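Local coordinates for ferripyochelin binding protein (Pyrococcus horikoshii, PDB 1V3W) that probably catalyses the reversible hydration of carbon dioxide as a gamma-class carbonic anhydrase, using zinc held between subunits of a trimer, at residues H14-V19 with E32-V37; E48-G53 with I64-G69; T72-Y77 with A84-A89. All coordinates share one frame; numbering follows the deposited sequence.

Interaction 1: H14-V19 with E32-V37; sequences HPSAFV and EEKTSV
H14 and E33 both set CG anti to the backbone N (chi1 -168° in H14), and their side chains run side by side in the same direction. E33 CB lies over the centre of the imidazole, a CH-pi contact 3.5 Å from the H14 ring centroid, and the carboxylate plane of E33 is turned only 8° from the ring. P15 CD covers the opposite face toward the rim, while S16 N donates to H14 ND1 and so limits rotation of the ring. S16 OG, placed between its own backbone N and carbonyl carbon, accepts the N-H of K34 at 2.8 Å. Thus the type I turn 14-17 rests on the type II turn 32-35. A17 CB meets T35 OG1 at 3.3 Å, and that hydroxyl is tied to E32 O. Parallel pairing then takes over: F18 N donates to T35 O at 3.0 Å, and V37 N to F18 O at 2.8 Å. A water joins S16 O to T35 O. The two turns are corners of successive coils of the left-handed beta-helix, and the strands that leave them pair in one of its faces. Helix 146-169 packs on F18 and S36, strand 29-31 lies against V19 and V37 through L31, and T35 touches V52 of strand 49-52.

Interaction 2: E48-G53 with I64-G69; sequences EQIYVG and IHTSHG. With ZN (zinc ion), chain B.
The carboxylate of E48 receives the backbone N-H of G69 from above its plane, 42° out of it, with E48 OE2 and G69 N 2.9 Å apart. The second flat group, the H65 imidazole, is turned to the metal: H65 ND1 binds zinc at 2.2 Å, and NE2 is hydrogen-bonded to D46, which fixes how the ring presents ND1. The ring of H87 meets it at about 80°, and H82 of the second subunit supplies another zinc ligand beside a water, the intersubunit histidine site of a gamma-class carbonic anhydrase.

E48 is held at its backbone too. With T66 OG1 set between its own backbone N and carbonyl carbon (chi1 68°), the hydroxyl accepts the N-H of E48 at 2.9 Å and donates to a water that in turn donates to E48 O. E48 CG runs close beside S67 O, 3.1 Å away, before the carboxylate reaches G69. An alanine in place of E48 would probably leave G69 N without its carboxylate mate and the 67-69 loop less firmly fixed to the corner at 48.

Farther along strand 49-52 the contact is aliphatic. I50 CG2 meets I64 CG2 at 3.7 Å, while I50 CD1 reaches I64 O at 3.5 Å and I50 CG1 packs on the methyl of T66. The two isoleucines come from different faces of the left-handed beta-helix and join in its interior. Strand 49-52 runs between strands 29-31 and 72-74 in one sheet, strand 63-65 between 42-45 and 85-87 in another, and T72 touches both I64 and T66.

Interaction 3: T72-Y77 with A84-A89; sequences TEIGEY and AMVHGA. With ZN (zinc ion), chain B.
A single carbonyl, A89 O, receives two neighbouring donors of the other segment: the N-H of E73 and the CA-H of T72. E73 N donates to A89 O at 3.0 Å, a bond bent to 149° at the hydrogen, and T72 CA approaches the same A89 O at 3.2 Å in a C-H...O contact. Beside this pair the chain turns at G88, whose positive phi (52°) is one that glycine adopts readily. The threonine side chain fits into the bend. T72 OG1, anti to the carbonyl carbon (chi1 -72°), stands 3.0 Å from G88 N and is hydrogen-bonded to H65 O, while the other branch, CG2, anti to the backbone N, meets V86 CG1 at 3.8 Å.

This is a corner of the left-handed beta-helix, where one coil leaves the face containing strand 85-87 and turns toward the face containing strand 72-74. The axes of these short strands approach to 8.1 Å. V86 turns its side chain inward to T72, whereas H87, the next residue, points away from it. H87 NE2 binds zinc at 2.0 Å, and its ring nitrogen ND1 is hydrogen-bonded to D105, a second-shell acceptor that holds the imidazole in its orientation. The same D105 OD1 also bonds the hydroxyl of S67. Across the subunit boundary, I99 of the second subunit packs against both M85 and H87.

In the fold
Interactions 2 and 3 lie in adjoining coils, their centres about 8 Å apart, and meet at the zinc: H65 ND1 and H87 NE2 are 3.2 Å from each other as ligands of the same ion. Their strands also join directly, with I74 N 2.8 Å from Y51 O in a probable hydrogen bond. Interaction 1 sits farther along the beta-helix, its centre about 17 Å from that of interaction 2, yet E32 N probably bonds V52 O at 3.0 Å. The side chain of S36 lies about 4 Å from that of Y159, a zinc-site residue whose metal is not bound to this chain, and about 11 Å from a different zinc ion than the one held by H65 and H87.

Interaction 1: H14-V19 with E32-V37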
ATOM      1  N   HIS A  14      -6.317 -24.153  -3.499  1.00  9.39           N
ATOM      2  CA  HIS A  14      -5.888 -25.443  -2.973  1.00  7.77           C
ATOM      3  C   HIS A  14      -6.197 -25.495  -1.482  1.00  8.71           C
ATOM      4  O   HIS A  14      -6.027 -24.509  -0.767  1.00  8.77           O
ATOM      5  CB  HIS A  14      -4.390 -25.632  -3.219  1.00  8.27           C
ATOM      6  CG  HIS A  14      -3.908 -27.027  -2.970  1.00 10.15           C
ATOM      7  ND1 HIS A  14      -3.646 -27.512  -1.708  1.00 10.07           N
ATOM      8  CD2 HIS A  14      -3.660 -28.049  -3.824  1.00 11.53           C
ATOM      9  CE1 HIS A  14      -3.256 -28.771  -1.795  1.00 11.02           C
ATOM     10  NE2 HIS A  14      -3.256 -29.121  -3.069  1.00 13.70           N
ATOM     11  N   PRO A  15      -6.670 -26.650  -0.992  1.00  9.07           N
ATOM     12  CA  PRO A  15      -7.007 -26.812   0.426  1.00  9.19           C
ATOM     13  C   PRO A  15      -5.912 -26.404   1.412  1.00  7.71           C
ATOM     14  O   PRO A  15      -6.205 -25.959   2.520  1.00  9.79           O
ATOM     15  CB  PRO A  15      -7.345 -28.300   0.528  1.00 10.09           C
ATOM     16  CG  PRO A  15      -7.911 -28.606  -0.819  1.00 17.93           C
ATOM     17  CD  PRO A  15      -6.959 -27.884  -1.746  1.00 11.32           C
ATOM     18  N   SER A  16      -4.653 -26.550   1.009  1.00  8.78           N
ATOM     19  CA  SER A  16      -3.532 -26.216   1.885  1.00  8.07           C
ATOM     20  C   SER A  16      -3.171 -24.737   1.911  1.00  8.26           C
ATOM     21  O   SER A  16      -2.392 -24.304   2.757  1.00  8.63           O
ATOM     22  CB  SER A  16      -2.292 -27.012   1.478  1.00  8.71           C
ATOM     23  OG  SER A  16      -1.799 -26.568   0.225  1.00  8.20           O
ATOM     24  N   ALA A  17      -3.723 -23.964   0.984  1.00  7.58           N
ATOM     25  CA  ALA A  17      -3.419 -22.542   0.924  1.00  9.02           C
ATOM     26  C   ALA A  17      -3.992 -21.784   2.113  1.00  9.56           C
ATOM     27  O   ALA A  17      -5.028 -22.161   2.666  1.00 10.91           O
ATOM     28  CB  ALA A  17      -3.965 -21.950  -0.372  1.00  7.02           C
ATOM     29  N   PHE A  18      -3.301 -20.725   2.522  1.00  9.67           N
ATOM     30  CA  PHE A  18      -3.792 -19.890   3.606  1.00  7.31           C
ATOM     31  C   PHE A  18      -4.231 -18.575   2.994  1.00  6.57           C
ATOM     32  O   PHE A  18      -3.452 -17.912   2.310  1.00  7.85           O
ATOM     33  CB  PHE A  18      -2.719 -19.586   4.652  1.00  6.49           C
ATOM     34  CG  PHE A  18      -3.141 -18.526   5.642  1.00  8.20           C
ATOM     35  CD1 PHE A  18      -4.236 -18.736   6.475  1.00 10.34           C
ATOM     36  CD2 PHE A  18      -2.471 -17.308   5.713  1.00 10.92           C
ATOM     37  CE1 PHE A  18      -4.662 -17.752   7.362  1.00  9.65           C
ATOM     38  CE2 PHE A  18      -2.893 -16.311   6.600  1.00  9.20           C
ATOM     39  CZ  PHE A  18      -3.988 -16.537   7.425  1.00 10.36           C
ATOM     40  N   VAL A  19      -5.481 -18.207   3.228  1.00  9.19           N
ATOM     41  CA  VAL A  19      -6.003 -16.948   2.724  1.00  7.34           C
ATOM     42  C   VAL A  19      -6.594 -16.216   3.922  1.00  9.02           C
ATOM     43  O   VAL A  19      -7.660 -16.576   4.423  1.00  9.76           O
ATOM     44  CB  VAL A  19      -7.093 -17.166   1.651  1.00  9.63           C
ATOM     45  CG1 VAL A  19      -7.512 -15.832   1.065  1.00 11.92           C
ATOM     46  CG2 VAL A  19      -6.567 -18.065   0.544  1.00 13.03           C
ATOM     47  N   GLU A  32      -2.240 -22.198  -5.800  0.50  6.47           N
ATOM     48  CA  GLU A  32      -1.828 -23.588  -5.641  0.50  6.12           C
ATOM     49  C   GLU A  32      -1.493 -23.977  -4.223  0.50  5.56           C
ATOM     50  O   GLU A  32      -1.650 -23.211  -3.262  0.50  2.41           O
ATOM     51  CB  GLU A  32      -0.608 -23.921  -6.521  0.50  6.42           C
ATOM     52  CG  GLU A  32      -0.918 -24.745  -7.788  0.50 14.44           C
ATOM     53  CD  GLU A  32      -0.989 -26.264  -7.570  0.50 19.22           C
ATOM     54  OE1 GLU A  32      -1.214 -26.717  -6.428  0.50  7.97           O
ATOM     55  OE2 GLU A  32      -0.834 -27.008  -8.564  0.50 25.68           O
ATOM     56  N   GLU A  33      -1.048 -25.218  -4.114  1.00  8.03           N
ATOM     57  CA  GLU A  33      -0.618 -25.766  -2.838  1.00  8.88           C
ATOM     58  C   GLU A  33       0.436 -24.965  -2.080  1.00  7.43           C
ATOM     59  O   GLU A  33       1.397 -24.472  -2.665  1.00  8.77           O
ATOM     60  CB  GLU A  33      -0.137 -27.200  -3.091  1.00  9.64           C
ATOM     61  CG  GLU A  33       0.537 -27.913  -1.942  1.00 12.90           C
ATOM     62  CD  GLU A  33       0.821 -29.365  -2.285  1.00 18.45           C
ATOM     63  OE1 GLU A  33       0.896 -29.688  -3.492  1.00 16.32           O
ATOM     64  OE2 GLU A  33       0.974 -30.180  -1.353  1.00 21.38           O
ATOM     65  N   LYS A  34       0.215 -24.839  -0.773  1.00  9.16           N
ATOM     66  CA  LYS A  34       1.115 -24.141   0.136  1.00  7.81           C
ATOM     67  C   LYS A  34       1.357 -22.666  -0.158  1.00  9.02           C
ATOM     68  O   LYS A  34       2.390 -22.109   0.217  1.00  8.63           O
ATOM     69  CB  LYS A  34       2.444 -24.900   0.226  1.00 10.64           C
ATOM     70  CG  LYS A  34       2.289 -26.276   0.866  1.00 12.52           C
ATOM     71  CD  LYS A  34       3.584 -27.069   0.847  1.00 18.04           C
ATOM     72  CE  LYS A  34       3.417 -28.406   1.559  1.00 22.90           C
ATOM     73  NZ  LYS A  34       2.369 -29.250   0.924  1.00 36.71           N
ATOM     74  N   THR A  35       0.405 -22.038  -0.840  1.00  8.05           N
ATOM     75  CA  THR A  35       0.515 -20.614  -1.115  1.00  6.99           C
ATOM     76  C   THR A  35      -0.107 -19.915   0.078  1.00  6.93           C
ATOM     77  O   THR A  35      -0.777 -20.542   0.899  1.00  8.19           O
ATOM     78  CB  THR A  35      -0.259 -20.190  -2.384  1.00  8.20           C
ATOM     79  OG1 THR A  35      -1.623 -20.620  -2.285  1.00  8.25           O
ATOM     80  CG2 THR A  35       0.385 -20.780  -3.623  1.00  8.36           C
ATOM     81  N   SER A  36       0.120 -18.615   0.182  1.00  5.98           N
ATOM     82  CA  SER A  36      -0.451 -17.856   1.280  1.00  6.14           C
ATOM     83  C   SER A  36      -0.724 -16.425   0.842  1.00  6.61           C
ATOM     84  O   SER A  36       0.069 -15.820   0.118  1.00  7.29           O
ATOM     85  CB  SER A  36       0.478 -17.886   2.504  1.00  6.43           C
ATOM     86  OG  SER A  36       1.798 -17.471   2.196  1.00  7.32           O
ATOM     87  N   VAL A  37      -1.870 -15.910   1.265  1.00  6.16           N
ATOM     88  CA  VAL A  37      -2.292 -14.552   0.949  1.00  5.80           C
ATOM     89  C   VAL A  37      -2.544 -13.905   2.303  1.00  8.19           C
ATOM     90  O   VAL A  37      -3.386 -14.361   3.083  1.00  6.28           O
ATOM     91  CB  VAL A  37      -3.568 -14.556   0.084  1.00  7.63           C
ATOM     92  CG1 VAL A  37      -4.009 -13.131  -0.205  1.00  8.48           C
ATOM     93  CG2 VAL A  37      -3.298 -15.288  -1.227  1.00  8.41           C
TER
HETATM   94  O   HOH W   1      -0.172 -22.585   2.811  1.00  9.58           O

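Interaction 2: E48-G53 with I64-G69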
ATOM      1  N   GLU A  48      -8.203 -10.486 -16.564  1.00  9.87           N
ATOM      2  CA  GLU A  48      -7.483 -11.709 -16.915  1.00  9.22           C
ATOM      3  C   GLU A  48      -7.240 -12.510 -15.635  1.00 12.84           C
ATOM      4  O   GLU A  48      -7.431 -12.010 -14.527  1.00  8.58           O
ATOM      5  CB  GLU A  48      -6.133 -11.393 -17.568  1.00  9.95           C
ATOM      6  CG  GLU A  48      -6.195 -10.631 -18.888  1.00 10.27           C
ATOM      7  CD  GLU A  48      -6.938 -11.381 -19.978  1.00 20.57           C
ATOM      8  OE1 GLU A  48      -7.043 -12.622 -19.890  1.00 25.26           O
ATOM      9  OE2 GLU A  48      -7.402 -10.725 -20.934  1.00 20.00           O
ATOM     10  N   GLN A  49      -6.809 -13.753 -15.791  1.00  9.89           N
ATOM     11  CA  GLN A  49      -6.548 -14.612 -14.646  1.00  7.34           C
ATOM     12  C   GLN A  49      -5.298 -14.219 -13.866  1.00  8.06           C
ATOM     13  O   GLN A  49      -4.346 -13.659 -14.417  1.00  8.66           O
ATOM     14  CB  GLN A  49      -6.391 -16.065 -15.108  1.00 10.45           C
ATOM     15  CG  GLN A  49      -6.145 -17.062 -13.977  1.00 12.51           C
ATOM     16  CD  GLN A  49      -5.976 -18.490 -14.474  1.00 14.31           C
ATOM     17  OE1 GLN A  49      -4.879 -18.908 -14.857  1.00 17.21           O
ATOM     18  NE2 GLN A  49      -7.068 -19.243 -14.477  1.00 13.72           N
ATOM     19  N   ILE A  50      -5.327 -14.501 -12.567  1.00  8.01           N
ATOM     20  CA  ILE A  50      -4.177 -14.279 -11.700  1.00  7.24           C
ATOM     21  C   ILE A  50      -3.858 -15.676 -11.195  1.00  7.27           C
ATOM     22  O   ILE A  50      -4.675 -16.294 -10.511  1.00  8.32           O
ATOM     23  CB  ILE A  50      -4.502 -13.377 -10.497  1.00  6.77           C
ATOM     24  CG1 ILE A  50      -4.825 -11.967 -10.987  1.00  6.50           C
ATOM     25  CG2 ILE A  50      -3.311 -13.350  -9.534  1.00  8.78           C
ATOM     26  CD1 ILE A  50      -5.421 -11.075  -9.919  1.00  6.79           C
ATOM     27  N   TYR A  51      -2.685 -16.180 -11.564  1.00  6.19           N
ATOM     28  CA  TYR A  51      -2.256 -17.513 -11.164  1.00  7.40           C
ATOM     29  C   TYR A  51      -1.074 -17.418 -10.209  1.00  6.04           C
ATOM     30  O   TYR A  51      -0.097 -16.729 -10.501  1.00  7.59           O
ATOM     31  CB  TYR A  51      -1.839 -18.316 -12.399  1.00  8.63           C
ATOM     32  CG  TYR A  51      -1.372 -19.715 -12.086  1.00 10.38           C
ATOM     33  CD1 TYR A  51      -2.263 -20.788 -12.093  1.00 12.21           C
ATOM     34  CD2 TYR A  51      -0.043 -19.965 -11.750  1.00 11.57           C
ATOM     35  CE1 TYR A  51      -1.837 -22.077 -11.772  1.00 10.96           C
ATOM     36  CE2 TYR A  51       0.389 -21.243 -11.423  1.00  9.53           C
ATOM     37  CZ  TYR A  51      -0.510 -22.290 -11.437  1.00  9.73           C
ATOM     38  OH  TYR A  51      -0.066 -23.545 -11.106  1.00 14.57           O
ATOM     39  N   VAL A  52      -1.169 -18.103  -9.073  1.00  5.41           N
ATOM     40  CA  VAL A  52      -0.094 -18.111  -8.089  1.00  6.92           C
ATOM     41  C   VAL A  52       0.376 -19.549  -7.878  1.00  6.65           C
ATOM     42  O   VAL A  52      -0.360 -20.382  -7.343  1.00  8.06           O
ATOM     43  CB  VAL A  52      -0.563 -17.515  -6.749  1.00  5.67           C
ATOM     44  CG1 VAL A  52       0.599 -17.455  -5.768  1.00  7.45           C
ATOM     45  CG2 VAL A  52      -1.133 -16.120  -6.981  1.00 10.26           C
ATOM     46  N   GLY A  53       1.609 -19.820  -8.299  1.00  7.84           N
ATOM     47  CA  GLY A  53       2.181 -21.154  -8.196  1.00  9.46           C
ATOM     48  C   GLY A  53       2.507 -21.646  -6.801  1.00  8.16           C
ATOM     49  O   GLY A  53       2.479 -20.887  -5.837  1.00  8.71           O
ATOM     50  N   ILE A  64      -2.669  -7.242  -6.674  1.00  5.74           N
ATOM     51  CA  ILE A  64      -2.337  -7.935  -7.910  1.00  6.00           C
ATOM     52  C   ILE A  64      -3.529  -7.751  -8.832  1.00  7.34           C
ATOM     53  O   ILE A  64      -4.673  -7.985  -8.441  1.00  7.56           O
ATOM     54  CB  ILE A  64      -2.080  -9.442  -7.706  1.00  5.83           C
ATOM     55  CG1 ILE A  64      -0.940  -9.645  -6.709  1.00  7.64           C
ATOM     56  CG2 ILE A  64      -1.714 -10.087  -9.048  1.00  7.31           C
ATOM     57  CD1 ILE A  64      -0.577 -11.103  -6.467  1.00 12.74           C
ATOM     58  N   HIS A  65      -3.258  -7.290 -10.047  1.00  6.99           N
ATOM     59  CA  HIS A  65      -4.309  -7.073 -11.023  1.00  7.13           C
ATOM     60  C   HIS A  65      -3.763  -7.396 -12.405  1.00  6.23           C
ATOM     61  O   HIS A  65      -2.619  -7.837 -12.541  1.00  6.70           O
ATOM     62  CB  HIS A  65      -4.790  -5.622 -10.972  1.00  7.57           C
ATOM     63  CG  HIS A  65      -6.108  -5.402 -11.644  1.00  7.33           C
ATOM     64  ND1 HIS A  65      -6.379  -4.286 -12.405  1.00  8.47           N
ATOM     65  CD2 HIS A  65      -7.232  -6.157 -11.668  1.00  8.01           C
ATOM     66  CE1 HIS A  65      -7.615  -4.364 -12.871  1.00  9.21           C
ATOM     67  NE2 HIS A  65      -8.153  -5.490 -12.438  1.00  9.08           N
ATOM     68  N   THR A  66      -4.583  -7.174 -13.425  1.00  6.33           N
ATOM     69  CA  THR A  66      -4.193  -7.456 -14.800  1.00  8.30           C
ATOM     70  C   THR A  66      -4.788  -6.420 -15.741  1.00  7.42           C
ATOM     71  O   THR A  66      -5.569  -5.560 -15.332  1.00  8.57           O
ATOM     72  CB  THR A  66      -4.719  -8.829 -15.256  1.00  8.93           C
ATOM     73  OG1 THR A  66      -6.151  -8.778 -15.343  1.00  8.30           O
ATOM     74  CG2 THR A  66      -4.311  -9.924 -14.273  1.00  7.42           C
ATOM     75  N   SER A  67      -4.402  -6.519 -17.009  1.00 10.77           N
ATOM     76  CA  SER A  67      -4.908  -5.643 -18.056  1.00  9.16           C
ATOM     77  C   SER A  67      -5.397  -6.583 -19.147  1.00 10.58           C
ATOM     78  O   SER A  67      -4.981  -7.741 -19.194  1.00 10.97           O
ATOM     79  CB  SER A  67      -3.791  -4.744 -18.593  1.00 14.99           C
ATOM     80  OG  SER A  67      -2.651  -5.502 -18.956  1.00 32.18           O
ATOM     81  N   HIS A  68      -6.287  -6.105 -20.010  1.00 13.92           N
ATOM     82  CA  HIS A  68      -6.790  -6.950 -21.085  1.00 15.46           C
ATOM     83  C   HIS A  68      -5.628  -7.493 -21.911  1.00 13.44           C
ATOM     84  O   HIS A  68      -4.805  -6.730 -22.420  1.00 13.88           O
ATOM     85  CB  HIS A  68      -7.753  -6.174 -21.988  1.00 16.48           C
ATOM     86  CG  HIS A  68      -9.114  -5.973 -21.394  1.00 19.83           C
ATOM     87  ND1 HIS A  68      -9.415  -4.924 -20.555  1.00 27.81           N
ATOM     88  CD2 HIS A  68     -10.248  -6.704 -21.509  1.00 21.98           C
ATOM     89  CE1 HIS A  68     -10.680  -5.013 -20.179  1.00 20.03           C
ATOM     90  NE2 HIS A  68     -11.207  -6.085 -20.743  1.00 26.41           N
ATOM     91  N   GLY A  69      -5.564  -8.815 -22.026  1.00 14.38           N
ATOM     92  CA  GLY A  69      -4.502  -9.446 -22.787  1.00 16.95           C
ATOM     93  C   GLY A  69      -3.225  -9.654 -21.996  1.00 17.52           C
ATOM     94  O   GLY A  69      -2.242 -10.180 -22.523  1.00 17.04           O
TER
HETATM   95 ZN    ZN B3001      -5.163  -2.435 -12.703  1.00 27.29          ZN
HETATM   96  O   HOH W   2      -7.860  -9.570 -13.408  1.00  7.73           O
HETATM   97  O   HOH W   3      -6.270  -1.041 -13.112  1.00 13.25           O

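Interaction 3: T72-Y77 with A84-A89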
ATOM      1  N   THR A  72      -1.710 -12.200 -15.015  1.00  9.38           N
ATOM      2  CA  THR A  72      -0.586 -12.196 -14.098  1.00  8.05           C
ATOM      3  C   THR A  72      -0.323 -13.645 -13.747  1.00  8.30           C
ATOM      4  O   THR A  72      -1.204 -14.337 -13.239  1.00  9.08           O
ATOM      5  CB  THR A  72      -0.883 -11.399 -12.817  1.00  7.66           C
ATOM      6  OG1 THR A  72      -0.912  -9.999 -13.125  1.00  8.07           O
ATOM      7  CG2 THR A  72       0.195 -11.657 -11.773  1.00  7.53           C
ATOM      8  N   GLU A  73       0.880 -14.091 -14.069  1.00  8.02           N
ATOM      9  CA  GLU A  73       1.255 -15.451 -13.754  1.00 10.73           C
ATOM     10  C   GLU A  73       2.472 -15.460 -12.863  1.00  9.88           C
ATOM     11  O   GLU A  73       3.544 -14.989 -13.246  1.00 11.00           O
ATOM     12  CB  GLU A  73       1.521 -16.226 -15.000  1.00 14.61           C
ATOM     13  CG  GLU A  73       2.139 -17.560 -14.673  1.00 25.01           C
ATOM     14  CD  GLU A  73       1.308 -18.704 -15.168  1.00 32.29           C
ATOM     15  OE1 GLU A  73       0.164 -18.475 -15.634  1.00 37.65           O
ATOM     16  OE2 GLU A  73       1.814 -19.836 -15.083  1.00 46.45           O
ATOM     17  N   ILE A  74       2.297 -16.041 -11.681  1.00  7.88           N
ATOM     18  CA  ILE A  74       3.362 -16.116 -10.695  1.00  7.55           C
ATOM     19  C   ILE A  74       3.825 -17.559 -10.564  1.00  7.40           C
ATOM     20  O   ILE A  74       3.005 -18.474 -10.467  1.00  7.89           O
ATOM     21  CB  ILE A  74       2.870 -15.621  -9.321  0.50 11.02           C
ATOM     22  CG1 ILE A  74       2.308 -14.202  -9.447  0.50 15.18           C
ATOM     23  CG2 ILE A  74       4.008 -15.661  -8.318  1.00  8.95           C
ATOM     24  CD1 ILE A  74       3.311 -13.180  -9.929  0.50 14.76           C
ATOM     25  N   GLY A  75       5.141 -17.756 -10.567  1.00  7.44           N
ATOM     26  CA  GLY A  75       5.696 -19.094 -10.449  1.00  7.90           C
ATOM     27  C   GLY A  75       5.721 -19.633  -9.031  1.00  8.65           C
ATOM     28  O   GLY A  75       4.941 -19.203  -8.173  1.00  8.29           O
ATOM     29  N   GLU A  76       6.630 -20.574  -8.786  1.00  7.65           N
ATOM     30  CA  GLU A  76       6.769 -21.212  -7.483  1.00  8.92           C
ATOM     31  C   GLU A  76       7.839 -20.569  -6.610  1.00  8.64           C
ATOM     32  O   GLU A  76       8.806 -19.998  -7.115  1.00  8.73           O
ATOM     33  CB  GLU A  76       7.103 -22.694  -7.658  1.00  9.87           C
ATOM     34  CG  GLU A  76       6.148 -23.441  -8.567  1.00  8.14           C
ATOM     35  CD  GLU A  76       6.204 -24.939  -8.355  1.00  9.08           C
ATOM     36  OE1 GLU A  76       7.133 -25.412  -7.664  1.00  9.53           O
ATOM     37  OE2 GLU A  76       5.317 -25.641  -8.881  1.00  9.88           O
ATOM     38  N   TYR A  77       7.663 -20.684  -5.296  1.00  8.43           N
ATOM     39  CA  TYR A  77       8.607 -20.116  -4.335  1.00  7.60           C
ATOM     40  C   TYR A  77       8.814 -18.630  -4.580  1.00  8.37           C
ATOM     41  O   TYR A  77       9.932 -18.118  -4.470  1.00 10.13           O
ATOM     42  CB  TYR A  77       9.950 -20.841  -4.419  1.00  7.58           C
ATOM     43  CG  TYR A  77       9.904 -22.285  -3.975  1.00  8.90           C
ATOM     44  CD1 TYR A  77       9.888 -22.621  -2.619  1.00 10.35           C
ATOM     45  CD2 TYR A  77       9.906 -23.317  -4.910  1.00 11.69           C
ATOM     46  CE1 TYR A  77       9.880 -23.952  -2.210  1.00  9.99           C
ATOM     47  CE2 TYR A  77       9.900 -24.649  -4.512  1.00 10.17           C
ATOM     48  CZ  TYR A  77       9.888 -24.960  -3.162  1.00 10.10           C
ATOM     49  OH  TYR A  77       9.896 -26.275  -2.759  1.00 13.63           O
ATOM     50  N   ALA A  84       3.791  -4.406  -2.215  1.00  5.13           N
ATOM     51  CA  ALA A  84       4.218  -4.430  -3.600  1.00  6.56           C
ATOM     52  C   ALA A  84       2.976  -4.490  -4.475  1.00  6.22           C
ATOM     53  O   ALA A  84       1.861  -4.707  -3.989  1.00  6.65           O
ATOM     54  CB  ALA A  84       5.109  -5.635  -3.848  1.00  6.26           C
ATOM     55  N   MET A  85       3.167  -4.305  -5.773  1.00  5.61           N
ATOM     56  CA  MET A  85       2.050  -4.324  -6.700  1.00  4.27           C
ATOM     57  C   MET A  85       2.492  -4.982  -8.004  1.00  5.81           C
ATOM     58  O   MET A  85       3.458  -4.547  -8.627  1.00  6.71           O
ATOM     59  CB  MET A  85       1.586  -2.884  -6.946  1.00  6.30           C
ATOM     60  CG  MET A  85       0.170  -2.719  -7.467  1.00  6.07           C
ATOM     61  SD  MET A  85      -0.045  -3.208  -9.178  1.00  7.64           S
ATOM     62  CE  MET A  85      -1.525  -4.231  -9.044  1.00  7.34           C
ATOM     63  N   VAL A  86       1.795  -6.045  -8.393  1.00  6.70           N
ATOM     64  CA  VAL A  86       2.111  -6.756  -9.630  1.00  7.35           C
ATOM     65  C   VAL A  86       0.938  -6.566 -10.584  1.00  6.33           C
ATOM     66  O   VAL A  86      -0.197  -6.924 -10.262  1.00  7.23           O
ATOM     67  CB  VAL A  86       2.332  -8.264  -9.372  1.00  7.87           C
ATOM     68  CG1 VAL A  86       2.654  -8.974 -10.681  1.00  9.19           C
ATOM     69  CG2 VAL A  86       3.463  -8.459  -8.368  1.00  8.75           C
ATOM     70  N   HIS A  87       1.213  -6.008 -11.759  1.00  7.33           N
ATOM     71  CA  HIS A  87       0.153  -5.748 -12.720  1.00  8.21           C
ATOM     72  C   HIS A  87       0.390  -6.343 -14.104  1.00  7.08           C
ATOM     73  O   HIS A  87       1.260  -5.884 -14.841  1.00  8.50           O
ATOM     74  CB  HIS A  87      -0.060  -4.236 -12.839  1.00  8.79           C
ATOM     75  CG  HIS A  87      -1.428  -3.861 -13.308  1.00  7.23           C
ATOM     76  ND1 HIS A  87      -1.852  -4.064 -14.603  1.00  9.91           N
ATOM     77  CD2 HIS A  87      -2.490  -3.351 -12.639  1.00  7.39           C
ATOM     78  CE1 HIS A  87      -3.117  -3.699 -14.712  1.00  9.14           C
ATOM     79  NE2 HIS A  87      -3.528  -3.264 -13.534  1.00 10.24           N
ATOM     80  N   GLY A  88      -0.396  -7.366 -14.438  1.00  7.92           N
ATOM     81  CA  GLY A  88      -0.302  -8.019 -15.736  1.00 10.48           C
ATOM     82  C   GLY A  88       1.083  -8.483 -16.134  1.00  9.60           C
ATOM     83  O   GLY A  88       1.475  -8.359 -17.299  1.00  8.66           O
ATOM     84  N   ALA A  89       1.819  -9.045 -15.183  1.00  8.51           N
ATOM     85  CA  ALA A  89       3.173  -9.501 -15.453  1.00  9.44           C
ATOM     86  C   ALA A  89       3.380 -10.990 -15.245  1.00  6.93           C
ATOM     87  O   ALA A  89       2.581 -11.666 -14.589  1.00  8.17           O
ATOM     88  CB  ALA A  89       4.157  -8.725 -14.584  1.00 11.43           C
TER
HETATM   89 ZN    ZN B3001      -5.163  -2.435 -12.703  1.00 27.29          ZN
HETATM   90  O   HOH W   3      -6.270  -1.041 -13.112  1.00 13.25           O